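Local coordinates for membrane lipoprotein family protein (Aeropyrum pernix, PDB 4PEV) that binds adenosine and probably serves as the solute-binding lipoprotein of an ABC transporter that takes up nucleosides, at residues C[385-388]-C[392-395]; C[159-164]-C[324-329]; C[125-130]-C[145-150]; C[98-103]-C[130-135]. One frame throughout, in Å; residues are numbered along the deposited sequence.

Interaction 1: C[385-388]-C[392-395]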
loop_
_atom_site.group_PDB
_atom_site.type_symbol
_atom_site.label_atom_id
_atom_site.label_comp_id
_atom_site.label_asym_id
_atom_site.label_seq_id
_atom_site.Cartn_x
_atom_site.Cartn_y
_atom_site.Cartn_z
ATOM N N LYS C 385 -10.734 -7.918 -11.761
ATOM C CA LYS C 385 -9.347 -8.300 -11.981
ATOM C C LYS C 385 -9.115 -8.606 -13.445
ATOM O O LYS C 385 -8.101 -8.206 -14.006
ATOM C CB LYS C 385 -9.033 -9.514 -11.113
ATOM C CG LYS C 385 -7.768 -10.298 -11.404
ATOM C CD LYS C 385 -7.619 -11.347 -10.300
ATOM C CE LYS C 385 -7.078 -12.688 -10.786
ATOM N NZ LYS C 385 -5.667 -12.895 -10.349
ATOM N N GLN C 386 -10.071 -9.290 -14.071
ATOM C CA GLN C 386 -9.915 -9.697 -15.466
ATOM C C GLN C 386 -10.231 -8.615 -16.471
ATOM O O GLN C 386 -9.611 -8.568 -17.528
ATOM C CB GLN C 386 -10.706 -10.969 -15.781
ATOM C CG GLN C 386 -9.817 -12.201 -15.770
ATOM C CD GLN C 386 -8.526 -11.974 -16.551
ATOM O OE1 GLN C 386 -8.541 -11.411 -17.654
ATOM N NE2 GLN C 386 -7.397 -12.377 -15.965
ATOM N N LYS C 387 -11.179 -7.743 -16.157
ATOM C CA LYS C 387 -11.425 -6.592 -17.012
ATOM C C LYS C 387 -10.209 -5.674 -17.028
ATOM O O LYS C 387 -9.964 -4.991 -18.019
ATOM C CB LYS C 387 -12.688 -5.842 -16.579
ATOM C CG LYS C 387 -13.961 -6.599 -16.962
ATOM C CD LYS C 387 -15.221 -6.101 -16.259
ATOM C CE LYS C 387 -15.679 -4.760 -16.804
ATOM N NZ LYS C 387 -16.938 -4.310 -16.152
ATOM N N ILE C 388 -9.432 -5.693 -15.941
ATOM C CA ILE C 388 -8.248 -4.827 -15.789
ATOM C C ILE C 388 -7.038 -5.371 -16.531
ATOM O O ILE C 388 -6.418 -4.653 -17.317
ATOM C CB ILE C 388 -7.882 -4.612 -14.297
ATOM C CG1 ILE C 388 -8.883 -3.641 -13.653
ATOM C CG2 ILE C 388 -6.459 -4.072 -14.155
ATOM C CD1 ILE C 388 -8.797 -3.550 -12.146
ATOM N N GLU C 392 -9.361 -4.031 -20.983
ATOM C CA GLU C 392 -10.729 -3.552 -21.164
ATOM C C GLU C 392 -11.042 -2.407 -20.188
ATOM O O GLU C 392 -11.930 -1.605 -20.448
ATOM C CB GLU C 392 -11.733 -4.698 -20.995
ATOM C CG GLU C 392 -13.164 -4.357 -21.400
ATOM C CD GLU C 392 -14.216 -5.177 -20.648
ATOM O OE1 GLU C 392 -15.265 -4.592 -20.250
ATOM O OE2 GLU C 392 -13.994 -6.403 -20.451
ATOM N N ILE C 393 -10.315 -2.346 -19.068
ATOM C CA ILE C 393 -10.425 -1.251 -18.089
ATOM C C ILE C 393 -9.041 -0.670 -17.754
ATOM O O ILE C 393 -8.067 -1.411 -17.536
ATOM C CB ILE C 393 -11.151 -1.724 -16.803
ATOM C CG1 ILE C 393 -12.642 -1.387 -16.887
ATOM C CG2 ILE C 393 -10.575 -1.083 -15.547
ATOM C CD1 ILE C 393 -13.441 -1.810 -15.666
ATOM N N LYS C 394 -8.973 0.660 -17.733
ATOM C CA LYS C 394 -7.778 1.382 -17.322
ATOM C C LYS C 394 -8.213 2.670 -16.624
ATOM O O LYS C 394 -9.012 3.442 -17.156
ATOM C CB LYS C 394 -6.873 1.687 -18.526
ATOM C CG LYS C 394 -5.451 2.142 -18.179
ATOM C CD LYS C 394 -4.729 2.739 -19.395
ATOM C CE LYS C 394 -3.276 3.100 -19.117
ATOM N NZ LYS C 394 -2.459 1.893 -18.802
ATOM N N PHE C 395 -7.682 2.883 -15.426
ATOM C CA PHE C 395 -8.011 4.061 -14.641
ATOM C C PHE C 395 -7.242 5.290 -15.137
ATOM O O PHE C 395 -6.231 5.164 -15.816
ATOM C CB PHE C 395 -7.688 3.806 -13.164
ATOM C CG PHE C 395 -8.513 2.715 -12.535
ATOM C CD1 PHE C 395 -8.090 1.395 -12.576
ATOM C CD2 PHE C 395 -9.701 3.015 -11.878
ATOM C CE1 PHE C 395 -8.841 0.390 -11.985
ATOM C CE2 PHE C 395 -10.458 2.016 -11.288
ATOM C CZ PHE C 395 -10.029 0.699 -11.342
#

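Interaction 2: C[159-164]-C[324-329]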
loop_
_atom_site.group_PDB
_atom_site.type_symbol
_atom_site.label_atom_id
_atom_site.label_comp_id
_atom_site.label_asym_id
_atom_site.label_seq_id
_atom_site.Cartn_x
_atom_site.Cartn_y
_atom_site.Cartn_z
ATOM N N GLU C 159 -2.256 2.015 -8.184
ATOM C CA GLU C 159 -2.926 1.633 -6.938
ATOM C C GLU C 159 -4.429 1.497 -7.080
ATOM O O GLU C 159 -5.060 0.776 -6.317
ATOM C CB GLU C 159 -2.649 2.654 -5.833
ATOM C CG GLU C 159 -1.259 2.591 -5.231
ATOM C CD GLU C 159 -0.208 3.363 -6.008
ATOM O OE1 GLU C 159 -0.527 3.998 -7.034
ATOM O OE2 GLU C 159 0.961 3.341 -5.574
ATOM N N GLN C 160 -5.010 2.200 -8.040
ATOM C CA GLN C 160 -6.430 2.052 -8.329
ATOM C C GLN C 160 -6.772 0.570 -8.529
ATOM O O GLN C 160 -7.824 0.078 -8.080
ATOM C CB GLN C 160 -6.829 2.847 -9.579
ATOM C CG GLN C 160 -6.404 4.316 -9.585
ATOM C CD GLN C 160 -5.223 4.613 -10.508
ATOM O OE1 GLN C 160 -4.220 3.895 -10.530
ATOM N NE2 GLN C 160 -5.343 5.681 -11.278
ATOM N N GLU C 161 -5.865 -0.141 -9.189
ATOM C CA GLU C 161 -6.140 -1.494 -9.609
ATOM C C GLU C 161 -6.381 -2.374 -8.387
ATOM O O GLU C 161 -7.458 -2.969 -8.264
ATOM C CB GLU C 161 -5.017 -2.026 -10.519
ATOM C CG GLU C 161 -4.862 -1.225 -11.820
ATOM C CD GLU C 161 -3.913 -1.840 -12.852
ATOM O OE1 GLU C 161 -3.382 -2.954 -12.652
ATOM O OE2 GLU C 161 -3.691 -1.189 -13.894
ATOM N N VAL C 162 -5.419 -2.418 -7.464
ATOM C CA VAL C 162 -5.549 -3.261 -6.260
ATOM C C VAL C 162 -6.594 -2.745 -5.231
ATOM O O VAL C 162 -7.323 -3.538 -4.641
ATOM C CB VAL C 162 -4.175 -3.502 -5.585
ATOM C CG1 VAL C 162 -3.701 -2.277 -4.809
ATOM C CG2 VAL C 162 -4.227 -4.715 -4.671
ATOM N N ALA C 163 -6.664 -1.434 -5.023
ATOM C CA ALA C 163 -7.620 -0.853 -4.083
ATOM C C ALA C 163 -9.068 -1.114 -4.493
ATOM O O ALA C 163 -9.934 -1.319 -3.636
ATOM C CB ALA C 163 -7.391 0.640 -3.954
ATOM N N SER C 164 -9.336 -1.081 -5.797
ATOM C CA SER C 164 -10.662 -1.406 -6.303
ATOM C C SER C 164 -11.050 -2.825 -5.939
ATOM O O SER C 164 -12.203 -3.074 -5.608
ATOM C CB SER C 164 -10.761 -1.195 -7.833
ATOM O OG SER C 164 -9.945 -2.096 -8.576
ATOM N N LEU C 324 3.598 -0.422 -12.630
ATOM C CA LEU C 324 3.357 -1.744 -12.063
ATOM C C LEU C 324 1.958 -1.888 -11.452
ATOM O O LEU C 324 1.521 -1.069 -10.639
ATOM C CB LEU C 324 4.412 -2.024 -11.003
ATOM C CG LEU C 324 5.849 -1.993 -11.505
ATOM C CD1 LEU C 324 6.807 -2.274 -10.362
ATOM C CD2 LEU C 324 6.037 -3.010 -12.623
ATOM N N GLY C 325 1.279 -2.959 -11.857
ATOM C CA GLY C 325 -0.096 -3.235 -11.477
ATOM C C GLY C 325 -0.319 -4.733 -11.470
ATOM O O GLY C 325 0.635 -5.510 -11.423
ATOM N N LEU C 326 -1.588 -5.135 -11.532
ATOM C CA LEU C 326 -1.966 -6.552 -11.461
ATOM C C LEU C 326 -1.284 -7.341 -12.554
ATOM O O LEU C 326 -0.745 -8.387 -12.285
ATOM C CB LEU C 326 -3.479 -6.740 -11.568
ATOM C CG LEU C 326 -4.342 -5.965 -10.565
ATOM C CD1 LEU C 326 -5.815 -5.960 -10.965
ATOM C CD2 LEU C 326 -4.161 -6.525 -9.156
ATOM N N LYS C 327 -1.280 -6.819 -13.776
ATOM C CA LYS C 327 -0.707 -7.547 -14.897
ATOM C C LYS C 327 0.720 -8.059 -14.633
ATOM O O LYS C 327 1.044 -9.174 -15.011
ATOM C CB LYS C 327 -0.741 -6.715 -16.194
ATOM C CG LYS C 327 -0.624 -7.576 -17.455
ATOM C CD LYS C 327 -0.125 -6.807 -18.668
ATOM C CE LYS C 327 -1.271 -6.149 -19.432
ATOM N NZ LYS C 327 -0.784 -5.367 -20.603
ATOM N N GLU C 328 1.560 -7.262 -13.979
ATOM C CA GLU C 328 2.984 -7.607 -13.818
ATOM C C GLU C 328 3.308 -8.377 -12.541
ATOM O O GLU C 328 4.434 -8.807 -12.371
ATOM C CB GLU C 328 3.855 -6.349 -13.860
ATOM C CG GLU C 328 3.725 -5.542 -15.146
ATOM C CD GLU C 328 2.550 -4.568 -15.157
ATOM O OE1 GLU C 328 1.698 -4.593 -14.243
ATOM O OE2 GLU C 328 2.465 -3.761 -16.101
ATOM N N GLY C 329 2.333 -8.547 -11.653
ATOM C CA GLY C 329 2.579 -9.074 -10.316
ATOM C C GLY C 329 2.914 -7.987 -9.308
ATOM O O GLY C 329 3.147 -8.276 -8.135
#

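Interaction 3: C[125-130]-C[145-150]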
loop_
_atom_site.group_PDB
_atom_site.type_symbol
_atom_site.label_atom_id
_atom_site.label_comp_id
_atom_site.label_asym_id
_atom_site.label_seq_id
_atom_site.Cartn_x
_atom_site.Cartn_y
_atom_site.Cartn_z
ATOM N N PRO C 125 12.540 17.122 -4.138
ATOM C CA PRO C 125 13.976 17.305 -4.011
ATOM C C PRO C 125 14.801 16.669 -5.121
ATOM O O PRO C 125 15.848 17.200 -5.473
ATOM C CB PRO C 125 14.295 16.628 -2.676
ATOM C CG PRO C 125 13.043 16.723 -1.903
ATOM C CD PRO C 125 11.991 16.481 -2.930
ATOM N N LEU C 126 14.348 15.537 -5.646
ATOM C CA LEU C 126 15.083 14.832 -6.707
ATOM C C LEU C 126 15.061 15.585 -8.038
ATOM O O LEU C 126 16.070 15.636 -8.733
ATOM C CB LEU C 126 14.520 13.423 -6.913
ATOM C CG LEU C 126 15.218 12.592 -7.979
ATOM C CD1 LEU C 126 16.626 12.229 -7.549
ATOM C CD2 LEU C 126 14.427 11.330 -8.238
ATOM N N GLU C 127 13.901 16.143 -8.387
ATOM C CA GLU C 127 13.736 16.961 -9.601
ATOM C C GLU C 127 14.817 18.047 -9.679
ATOM O O GLU C 127 15.293 18.381 -10.755
ATOM C CB GLU C 127 12.319 17.589 -9.648
ATOM C CG GLU C 127 11.219 16.649 -10.174
ATOM C CD GLU C 127 9.778 17.130 -9.930
ATOM O OE1 GLU C 127 8.850 16.412 -10.360
ATOM O OE2 GLU C 127 9.541 18.200 -9.311
ATOM N N LYS C 128 15.203 18.563 -8.517
ATOM C CA LYS C 128 16.248 19.567 -8.377
ATOM C C LYS C 128 17.662 18.983 -8.386
ATOM O O LYS C 128 18.562 19.545 -9.020
ATOM C CB LYS C 128 16.041 20.323 -7.063
ATOM C CG LYS C 128 14.706 21.044 -6.995
ATOM C CD LYS C 128 14.499 21.749 -5.664
ATOM C CE LYS C 128 13.603 22.971 -5.827
ATOM N NZ LYS C 128 12.652 23.061 -4.686
ATOM N N VAL C 129 17.857 17.868 -7.676
ATOM C CA VAL C 129 19.196 17.319 -7.434
ATOM C C VAL C 129 19.751 16.496 -8.607
ATOM O O VAL C 129 20.941 16.611 -8.949
ATOM C CB VAL C 129 19.216 16.463 -6.151
ATOM C CG1 VAL C 129 20.528 15.702 -6.020
ATOM C CG2 VAL C 129 18.991 17.331 -4.923
ATOM N N ALA C 130 18.889 15.667 -9.202
ATOM C CA ALA C 130 19.270 14.766 -10.276
ATOM C C ALA C 130 20.034 15.427 -11.416
ATOM O O ALA C 130 21.035 14.873 -11.863
ATOM C CB ALA C 130 18.054 14.049 -10.816
ATOM N N THR C 145 9.187 11.318 -11.667
ATOM C CA THR C 145 9.662 12.680 -11.721
ATOM C C THR C 145 8.895 13.419 -12.842
ATOM O O THR C 145 8.378 12.782 -13.756
ATOM C CB THR C 145 11.208 12.651 -11.842
ATOM O OG1 THR C 145 11.739 13.918 -11.456
ATOM C CG2 THR C 145 11.692 12.237 -13.240
ATOM N N ARG C 146 8.748 14.737 -12.738
ATOM C CA ARG C 146 7.952 15.490 -13.723
ATOM C C ARG C 146 8.601 15.472 -15.107
ATOM O O ARG C 146 7.926 15.263 -16.100
ATOM C CB ARG C 146 7.751 16.934 -13.270
ATOM C CG ARG C 146 6.679 17.694 -14.049
ATOM C CD ARG C 146 6.074 18.846 -13.241
ATOM N NE ARG C 146 5.630 18.406 -11.910
ATOM C CZ ARG C 146 4.984 19.170 -11.032
ATOM N NH1 ARG C 146 4.664 20.425 -11.321
ATOM N NH2 ARG C 146 4.639 18.662 -9.857
ATOM N N GLU C 147 9.917 15.669 -15.148
ATOM C CA GLU C 147 10.714 15.664 -16.383
ATOM C C GLU C 147 11.226 14.244 -16.563
ATOM O O GLU C 147 10.871 13.377 -15.785
ATOM C CB GLU C 147 11.895 16.653 -16.278
ATOM C CG GLU C 147 11.547 18.061 -15.753
ATOM C CD GLU C 147 11.370 18.151 -14.222
ATOM O OE1 GLU C 147 11.935 17.314 -13.478
ATOM O OE2 GLU C 147 10.655 19.067 -13.746
ATOM N N ARG C 148 12.051 13.983 -17.569
ATOM C CA ARG C 148 12.653 12.651 -17.713
ATOM C C ARG C 148 14.165 12.751 -17.868
ATOM O O ARG C 148 14.646 13.388 -18.795
ATOM C CB ARG C 148 12.053 11.903 -18.896
ATOM C CG ARG C 148 12.433 10.430 -18.916
ATOM C CD ARG C 148 11.952 9.742 -20.180
ATOM N NE ARG C 148 12.590 8.434 -20.343
ATOM C CZ ARG C 148 12.497 7.663 -21.431
ATOM N NH1 ARG C 148 11.787 8.050 -22.487
ATOM N NH2 ARG C 148 13.122 6.491 -21.465
ATOM N N TYR C 149 14.903 12.116 -16.955
ATOM C CA TYR C 149 16.374 12.166 -16.922
ATOM C C TYR C 149 16.928 10.798 -17.206
ATOM O O TYR C 149 16.297 9.804 -16.853
ATOM C CB TYR C 149 16.863 12.560 -15.534
ATOM C CG TYR C 149 16.232 13.798 -14.989
ATOM C CD1 TYR C 149 16.828 15.038 -15.182
ATOM C CD2 TYR C 149 15.040 13.735 -14.276
ATOM C CE1 TYR C 149 16.257 16.197 -14.686
ATOM C CE2 TYR C 149 14.451 14.888 -13.771
ATOM C CZ TYR C 149 15.066 16.123 -13.976
ATOM O OH TYR C 149 14.495 17.285 -13.476
ATOM N N ASP C 150 18.122 10.732 -17.783
ATOM C CA ASP C 150 18.759 9.423 -18.021
ATOM C C ASP C 150 19.176 8.753 -16.726
ATOM O O ASP C 150 19.213 7.537 -16.644
ATOM C CB ASP C 150 19.991 9.550 -18.911
ATOM C CG ASP C 150 19.725 10.368 -20.136
ATOM O OD1 ASP C 150 18.630 10.209 -20.724
ATOM O OD2 ASP C 150 20.599 11.185 -20.494
#

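Interaction 4: C[98-103]-C[130-135]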
loop_
_atom_site.group_PDB
_atom_site.type_symbol
_atom_site.label_atom_id
_atom_site.label_comp_id
_atom_site.label_asym_id
_atom_site.label_seq_id
_atom_site.Cartn_x
_atom_site.Cartn_y
_atom_site.Cartn_z
ATOM N N VAL C 98 15.227 19.058 5.541
ATOM C CA VAL C 98 16.605 18.661 5.288
ATOM C C VAL C 98 16.780 17.622 4.146
ATOM O O VAL C 98 17.902 17.283 3.783
ATOM C CB VAL C 98 17.225 18.175 6.616
ATOM C CG1 VAL C 98 16.781 16.762 6.938
ATOM C CG2 VAL C 98 18.742 18.272 6.596
HETATM N N MSE C 99 15.688 17.154 3.549
HETATM C CA MSE C 99 15.756 16.085 2.558
HETATM C C MSE C 99 16.654 16.406 1.412
HETATM O O MSE C 99 17.446 15.566 1.003
HETATM C CB MSE C 99 14.366 15.789 2.013
HETATM C CG MSE C 99 13.531 15.051 3.061
HETATM SE SE MSE C 99 11.893 14.269 2.281
HETATM C CE MSE C 99 10.731 15.845 2.516
ATOM N N GLU C 100 16.550 17.629 0.891
ATOM C CA GLU C 100 17.317 18.022 -0.300
ATOM C C GLU C 100 18.821 18.067 -0.039
ATOM O O GLU C 100 19.615 17.603 -0.865
ATOM C CB GLU C 100 16.858 19.378 -0.845
ATOM C CG GLU C 100 17.362 19.661 -2.262
ATOM C CD GLU C 100 17.237 21.123 -2.674
ATOM O OE1 GLU C 100 17.906 21.521 -3.663
ATOM O OE2 GLU C 100 16.472 21.873 -2.019
ATOM N N SER C 101 19.197 18.639 1.099
ATOM C CA SER C 101 20.592 18.745 1.489
ATOM C C SER C 101 21.256 17.391 1.669
ATOM O O SER C 101 22.415 17.186 1.307
ATOM C CB SER C 101 20.704 19.499 2.792
ATOM O OG SER C 101 22.071 19.603 3.114
ATOM N N VAL C 102 20.499 16.479 2.254
ATOM C CA VAL C 102 20.927 15.110 2.510
ATOM C C VAL C 102 21.080 14.315 1.204
ATOM O O VAL C 102 22.021 13.502 1.032
ATOM C CB VAL C 102 19.906 14.458 3.487
ATOM C CG1 VAL C 102 19.764 12.963 3.289
ATOM C CG2 VAL C 102 20.297 14.787 4.909
ATOM N N LEU C 103 20.144 14.538 0.287
ATOM C CA LEU C 103 20.187 13.884 -1.013
ATOM C C LEU C 103 21.347 14.423 -1.844
ATOM O O LEU C 103 22.010 13.681 -2.561
ATOM C CB LEU C 103 18.860 14.091 -1.734
ATOM C CG LEU C 103 18.719 13.486 -3.129
ATOM C CD1 LEU C 103 19.137 12.028 -3.139
ATOM C CD2 LEU C 103 17.293 13.648 -3.596
ATOM N N ALA C 130 18.889 15.667 -9.202
ATOM C CA ALA C 130 19.270 14.766 -10.276
ATOM C C ALA C 130 20.034 15.427 -11.416
ATOM O O ALA C 130 21.035 14.873 -11.863
ATOM C CB ALA C 130 18.054 14.049 -10.816
ATOM N N PRO C 131 19.570 16.595 -11.913
ATOM C CA PRO C 131 20.342 17.195 -13.018
ATOM C C PRO C 131 21.739 17.718 -12.625
ATOM O O PRO C 131 22.633 17.670 -13.456
ATOM C CB PRO C 131 19.429 18.323 -13.523
ATOM C CG PRO C 131 18.554 18.647 -12.364
ATOM C CD PRO C 131 18.317 17.334 -11.673
ATOM N N ARG C 132 21.929 18.186 -11.387
ATOM C CA ARG C 132 23.281 18.510 -10.871
ATOM C C ARG C 132 24.300 17.346 -10.817
ATOM O O ARG C 132 25.488 17.602 -10.791
ATOM C CB ARG C 132 23.216 19.070 -9.454
ATOM C CG ARG C 132 22.408 20.331 -9.283
ATOM C CD ARG C 132 22.644 20.881 -7.894
ATOM N NE ARG C 132 21.390 21.264 -7.259
ATOM C CZ ARG C 132 21.213 21.413 -5.943
ATOM N NH1 ARG C 132 22.215 21.216 -5.089
ATOM N NH2 ARG C 132 20.016 21.759 -5.470
ATOM N N TYR C 133 23.861 16.091 -10.737
ATOM C CA TYR C 133 24.802 14.946 -10.679
ATOM C C TYR C 133 24.445 13.910 -11.728
ATOM O O TYR C 133 23.985 12.827 -11.394
ATOM C CB TYR C 133 24.790 14.293 -9.297
ATOM C CG TYR C 133 25.065 15.253 -8.170
ATOM C CD1 TYR C 133 26.356 15.528 -7.778
ATOM C CD2 TYR C 133 24.031 15.872 -7.498
ATOM C CE1 TYR C 133 26.619 16.406 -6.753
ATOM C CE2 TYR C 133 24.280 16.752 -6.467
ATOM C CZ TYR C 133 25.579 17.010 -6.101
ATOM O OH TYR C 133 25.853 17.877 -5.084
ATOM N N PRO C 134 24.660 14.232 -13.010
ATOM C CA PRO C 134 24.055 13.398 -14.057
ATOM C C PRO C 134 24.626 11.976 -14.141
ATOM O O PRO C 134 24.013 11.110 -14.779
ATOM C CB PRO C 134 24.332 14.182 -15.359
ATOM C CG PRO C 134 24.935 15.483 -14.950
ATOM C CD PRO C 134 25.479 15.319 -13.570
ATOM N N GLU C 135 25.781 11.751 -13.517
ATOM C CA GLU C 135 26.419 10.442 -13.499
ATOM C C GLU C 135 26.081 9.626 -12.235
ATOM O O GLU C 135 26.478 8.472 -12.105
ATOM C CB GLU C 135 27.932 10.620 -13.670
ATOM C CG GLU C 135 28.322 11.102 -15.070
ATOM C CD GLU C 135 29.835 11.275 -15.260
ATOM O OE1 GLU C 135 30.632 10.790 -14.415
ATOM O OE2 GLU C 135 30.235 11.907 -16.270
#

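Interaction 1: C[385-388]-C[392-395]
The carbonyl oxygen of Lys387 is gripped twice as the chain turns back after helix 375-389 on its way to helix 401-412. Ile393 N donates to Lys387 O at 2.9 Å, and the hydroxyl of Ser390 also bonds to this oxygen. The bond from Ile393 is bent, with 130° at the hydrogen, and its donor stands above the carbonyl plane. Glu392 N is also near Lys387 O but badly angled; it bonds to Ser390 OG.

On one flank the Lys387 chain runs obliquely over the Glu392 carboxylate. Glu392 CG is anti to its backbone N (chi1 -170°) and the chain beyond is extended, which brings the carboxylate back beside the helix. There Lys387 CG lies 3.5 Å from Glu392 OE2, and Lys387 CE lies 3.5 Å from Glu392 OE1. Lys387 NZ stays 4.4 Å from Glu392 OE1, too far for a salt bridge, and makes a weak hydrogen bond with Tyr211. Lys387 CE also rests on Ile393 CD1.

Ile388 and Phe395 lie against helix 159-181. Ile388 CG1 meets Ile393 CG2 at 3.6 Å. Ile388 CD1 comes to the edge of the Phe395 ring, in the ring plane, 3.9 Å from Phe395 CE1. Phe395 also packs edge-to-face with Tyr207.

The returning chain is held by one backbone bond, the Ser390 hydroxyl and apolar packing, while the Lys387-Glu392 charges can add only a looser, probably solvent-screened attraction.

Interaction 2: C[159-164]-C[324-329]
Glu161 sets CG anti to its carbonyl carbon (chi1 -62°) and then extends fully (chi2 -171°). This carries the carboxylate off helix 159-181 to the turn at Gly325 and Leu326. Leu326 N donates to Glu161 OE1 at 3.0 Å. The bond is fairly straight, 154° at the hydrogen, and the N-H meets the oxygen nearly end-on to its C-O bond.

Gly325 has no side chain, and Glu161 OE1 sits 3.5 Å from Gly325 CA. Leu326 then folds over the stem of the glutamate. Its CG and CD1 each lie 4.0 Å from Glu161 CB, so the aliphatic part of Glu161 is packed while its tip is bonded. Ile388 of helix 375-389 touches both side chains.

The other oxygen, Glu161 OE2, forms a salt bridge with Arg158. Arg158 also pairs with Glu328 OE1, which accepts Gly325 N at 2.9 Å from above the carboxylate plane. The arginine therefore lies between two acidic groups and probably offsets the repulsion between them. The turn is tied to helix 159-181 and the residue just before it through Glu161 and Arg158.

Two residues before Glu161, Glu159 forms salt bridges with Arg200 and with Lys299, an adenosine-binding residue.

Helix 159-181 leads from strand 152-157 of one sheet to strand 186-191 of the other. The turn at 324-329 leads from strand 320-324 to strand 331-333, again from sheet to sheet. Such neighbouring crossovers between two lobes are characteristic of the hinge of type I periplasmic-binding-protein folds.

Interaction 3: C[125-130]-C[145-150]
The Glu127 carboxylate and the Arg146 guanidinium stand almost perpendicular, their planes 81° apart. Glu127 OE1 lies 4.1 Å from Arg146 NE but well out of the guanidinium plane, so no N-H points at it. The attraction there is one of charge alone. The real bond goes to the backbone: Arg146 N donates to Glu127 OE1 at 2.9 Å, from the anti side and somewhat out of the carboxylate plane. Gln123 adds a weak hydrogen bond to the same oxygen.

Tyr149 has Thr145 OG1 at its ring edge, in the ring plane. Tyr149 OH donates to Glu147 OE1 at 2.6 Å and sits 3.0 Å from Glu127 O, which approaches the ring obliquely.

Helix 123-132 is the crossover of a beta-alpha-beta unit between the parallel strands 114-118 and 137-141. Segment 145-150 belongs to the loop that continues from 137-141 to strand 152-157. The contact lays this loop against the flank of the helix, at the protein surface.

Glu127 extends beyond CG (chi2 167°), and two polar side chains meet its methylene stem at CG. Thr145 runs antiparallel alongside, with OG1 3.1 Å from Glu127 CG. Glu147 lies across it, with OE1 3.4 Å from Glu127 CG. The two carboxylates bring like charges within 4.5 Å (Glu127 OE1 to Glu147 OE1). The Tyr149 hydroxyl and Arg146 N, bonded to one acid each, probably ease that repulsion.

Interaction 4: C[98-103]-C[130-135]
Glu100 and Arg132 reach for each other from neighbouring helices and cross at about a right angle. Glu100 is stretched out: it turns its chain away from its own N (chi1 -165°) and stays extended beyond CG. Arg132 comes from the weakly bonded part of helix 123-132, past a kink at Pro131, and bends at chi3, which turns its guanidinium toward helix 99-108.

Glu100 OE1 arrives at the guanidinium edge, near its plane, 2.8 Å from Arg132 NH2. The carboxylate itself is twisted, 68° from the guanidinium plane. The pair is a single-oxygen salt bridge, not a two-pronged one. Its hydrogen bond is weak, with only 118° at the hydrogen.

The stronger polar partner of Arg132 is Asp104, one turn further along helix 99-108, which pairs with Arg132 NH1 in a salt bridge. Asp104 also has a weak hydrogen bond with Tyr133. Val129 and Lys128 of helix 123-132 touch Glu100 as well.

The two helices are successive beta-alpha-beta crossovers, from strand 87-91 to 114-118 and then from 114-118 to 137-141. The bridge spans them at the surface. Glu100 and Arg132 are probably joined mainly by charge, with the arginine shared between two acids of one helix, Glu100 and Asp104.

In the fold
Interaction 2 is the buried contact of the set, interaction 1 is partly buried, and interactions 3 and 4 lie at the surface. Interactions 1 and 2 touch, through Phe395 on Gln160 and Ser164. Helix 375-389 and the loop after it therefore pack on the crossover region. Interactions 3 and 4 both use helix 123-132 and share Ala130. One ties that helix to a loop, the other to helix 99-108. The centres of interactions 2 and 3 are about 25 Å apart. Apolar packing accompanies the polar bonds in interactions 1 and 2, whereas polar and charged groups dominate the two surface contacts.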